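PDB 3W1Z: heat shock protein 16 from Schizosaccharomyces pombe, which probably acts as a stress-response chaperone of the small heat shock protein family, binding unfolded proteins. Local coordinates for residues G75-E80 against S93-G98. Numbering follows the deposited sequence.
Sequences GEVVNE and SERRFG
With CG anti to the backbone N (chi1 -176°), Asn79 lays its side chain over one face of the Phe97 ring, whose own CG stands anti to its carbonyl carbon. The amide and ring planes lie 9° apart, an amide–aromatic stack in which Asn79 CB sits over the face, 3.5 Å from the ring centroid, in a CH-pi contact. Asn79 OD1 lies 3.4 Å from Phe97 CE2 and accepts a hydrogen bond from the backbone N of Arg81, which would limit rotation of the amide. Val77 CG1 meets Phe97 CD1 at 3.6 Å, the two side chains crossing at about a right angle. Beside them, Val77 and Gly98 form an antiparallel hydrogen-bonded pair, with Gly98 N reaching Val77 O at 2.9 Å and Val77 N giving its hydrogen to Gly98 O. On the ring's edge, Phe97 CE1 points onto the face of the Arg95 guanidinium, 3.2 Å above the centre of its plane. Arg95 NH2 shares a water with Val78 O, and its NE forms a salt bridge with Glu53 of a second subunit. An alanine in place of Phe97 would probably leave the Asn79 amide without its stacking surface and open a gap beside Val77. Where strands 70-77 and 98-105 of the alpha-crystallin domain part toward the intersubunit loop, aromatic stacking and apolar contact thus continue the association beyond the last backbone pair.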
loop_
_atom_site.group_PDB
_atom_site.type_symbol
_atom_site.label_atom_id
_atom_site.label_comp_id
_atom_site.label_asym_id
_atom_site.label_seq_id
_atom_site.Cartn_x
_atom_site.Cartn_y
_atom_site.Cartn_z
ATOM N N GLY B 75 19.521 -20.746 -21.765
ATOM C CA GLY B 75 19.810 -22.143 -22.014
ATOM C C GLY B 75 18.661 -23.068 -21.676
ATOM O O GLY B 75 17.498 -22.667 -21.679
ATOM N N GLU B 76 18.997 -24.319 -21.384
ATOM C CA GLU B 76 17.994 -25.343 -21.145
ATOM C C GLU B 76 18.413 -26.252 -19.995
ATOM O O GLU B 76 19.590 -26.590 -19.858
ATOM C CB GLU B 76 17.806 -26.170 -22.416
ATOM C CG GLU B 76 16.573 -27.052 -22.434
ATOM C CD GLU B 76 16.440 -27.818 -23.736
ATOM O OE1 GLU B 76 17.463 -28.344 -24.223
ATOM O OE2 GLU B 76 15.316 -27.885 -24.278
ATOM N N VAL B 77 17.451 -26.637 -19.165
ATOM C CA VAL B 77 17.689 -27.674 -18.172
ATOM C C VAL B 77 16.867 -28.896 -18.553
ATOM O O VAL B 77 15.644 -28.902 -18.427
ATOM C CB VAL B 77 17.305 -27.218 -16.755
ATOM C CG1 VAL B 77 17.701 -28.277 -15.737
ATOM C CG2 VAL B 77 17.971 -25.893 -16.426
ATOM N N VAL B 78 17.555 -29.932 -19.017
ATOM C CA VAL B 78 16.898 -31.130 -19.514
ATOM C C VAL B 78 16.676 -32.131 -18.390
ATOM O O VAL B 78 17.554 -32.342 -17.554
ATOM C CB VAL B 78 17.729 -31.792 -20.642
ATOM C CG1 VAL B 78 17.171 -33.160 -21.005
ATOM C CG2 VAL B 78 17.777 -30.891 -21.866
ATOM N N ASN B 79 15.501 -32.751 -18.375
ATOM C CA ASN B 79 15.235 -33.814 -17.423
ATOM C C ASN B 79 15.630 -35.134 -18.065
ATOM O O ASN B 79 14.964 -35.618 -18.980
ATOM C CB ASN B 79 13.751 -33.830 -17.052
ATOM C CG ASN B 79 13.420 -34.865 -15.993
ATOM O OD1 ASN B 79 14.305 -35.370 -15.303
ATOM N ND2 ASN B 79 12.137 -35.181 -15.857
ATOM N N GLU B 80 16.713 -35.720 -17.568
ATOM C CA GLU B 80 17.261 -36.936 -18.153
ATOM C C GLU B 80 16.457 -38.144 -17.699
ATOM O O GLU B 80 16.508 -39.209 -18.314
ATOM C CB GLU B 80 18.734 -37.095 -17.770
ATOM C CG GLU B 80 19.603 -35.910 -18.168
ATOM C CD GLU B 80 21.071 -36.119 -17.844
ATOM O OE1 GLU B 80 21.379 -36.566 -16.718
ATOM O OE2 GLU B 80 21.916 -35.838 -18.719
ATOM N N SER B 93 10.174 -35.583 -6.310
ATOM C CA SER B 93 10.657 -34.573 -7.250
ATOM C C SER B 93 10.671 -33.150 -6.690
ATOM O O SER B 93 9.618 -32.540 -6.502
ATOM C CB SER B 93 9.798 -34.608 -8.516
ATOM O OG SER B 93 10.087 -33.506 -9.359
ATOM N N GLU B 94 11.864 -32.625 -6.421
ATOM C CA GLU B 94 12.038 -31.195 -6.171
ATOM C C GLU B 94 12.580 -30.396 -7.363
ATOM O O GLU B 94 12.561 -29.165 -7.349
ATOM C CB GLU B 94 12.903 -30.970 -4.930
ATOM C CG GLU B 94 12.181 -31.303 -3.636
ATOM C CD GLU B 94 13.129 -31.585 -2.492
ATOM O OE1 GLU B 94 14.337 -31.306 -2.637
ATOM O OE2 GLU B 94 12.666 -32.095 -1.449
ATOM N N ARG B 95 13.048 -31.090 -8.397
ATOM C CA ARG B 95 13.779 -30.422 -9.474
ATOM C C ARG B 95 12.866 -29.824 -10.536
ATOM O O ARG B 95 11.854 -30.412 -10.910
ATOM C CB ARG B 95 14.801 -31.366 -10.118
ATOM C CG ARG B 95 15.998 -31.684 -9.236
ATOM C CD ARG B 95 17.069 -32.441 -10.006
ATOM N NE ARG B 95 17.720 -31.604 -11.011
ATOM C CZ ARG B 95 18.366 -32.075 -12.074
ATOM N NH1 ARG B 95 18.439 -33.382 -12.285
ATOM N NH2 ARG B 95 18.929 -31.239 -12.934
ATOM N N ARG B 96 13.239 -28.644 -11.017
ATOM C CA ARG B 96 12.474 -27.954 -12.046
ATOM C C ARG B 96 13.244 -27.959 -13.359
ATOM O O ARG B 96 14.424 -27.613 -13.395
ATOM C CB ARG B 96 12.165 -26.518 -11.615
ATOM C CG ARG B 96 11.393 -26.424 -10.309
ATOM C CD ARG B 96 10.006 -27.039 -10.438
ATOM N NE ARG B 96 9.361 -27.211 -9.139
ATOM C CZ ARG B 96 9.259 -28.374 -8.501
ATOM N NH1 ARG B 96 9.750 -29.478 -9.047
ATOM N NH2 ARG B 96 8.657 -28.436 -7.321
ATOM N N PHE B 97 12.574 -28.356 -14.437
ATOM C CA PHE B 97 13.224 -28.476 -15.736
ATOM C C PHE B 97 12.572 -27.603 -16.801
ATOM O O PHE B 97 11.388 -27.272 -16.716
ATOM C CB PHE B 97 13.234 -29.935 -16.194
ATOM C CG PHE B 97 13.956 -30.858 -15.259
ATOM C CD1 PHE B 97 15.338 -30.942 -15.281
ATOM C CD2 PHE B 97 13.256 -31.641 -14.357
ATOM C CE1 PHE B 97 16.009 -31.791 -14.424
ATOM C CE2 PHE B 97 13.921 -32.494 -13.496
ATOM C CZ PHE B 97 15.300 -32.568 -13.529
ATOM N N GLY B 98 13.358 -27.229 -17.804
ATOM C CA GLY B 98 12.862 -26.426 -18.904
ATOM C C GLY B 98 13.936 -25.504 -19.440
ATOM O O GLY B 98 15.121 -25.686 -19.163
HETATM O O HOH W 1 19.376 -31.811 -15.844
#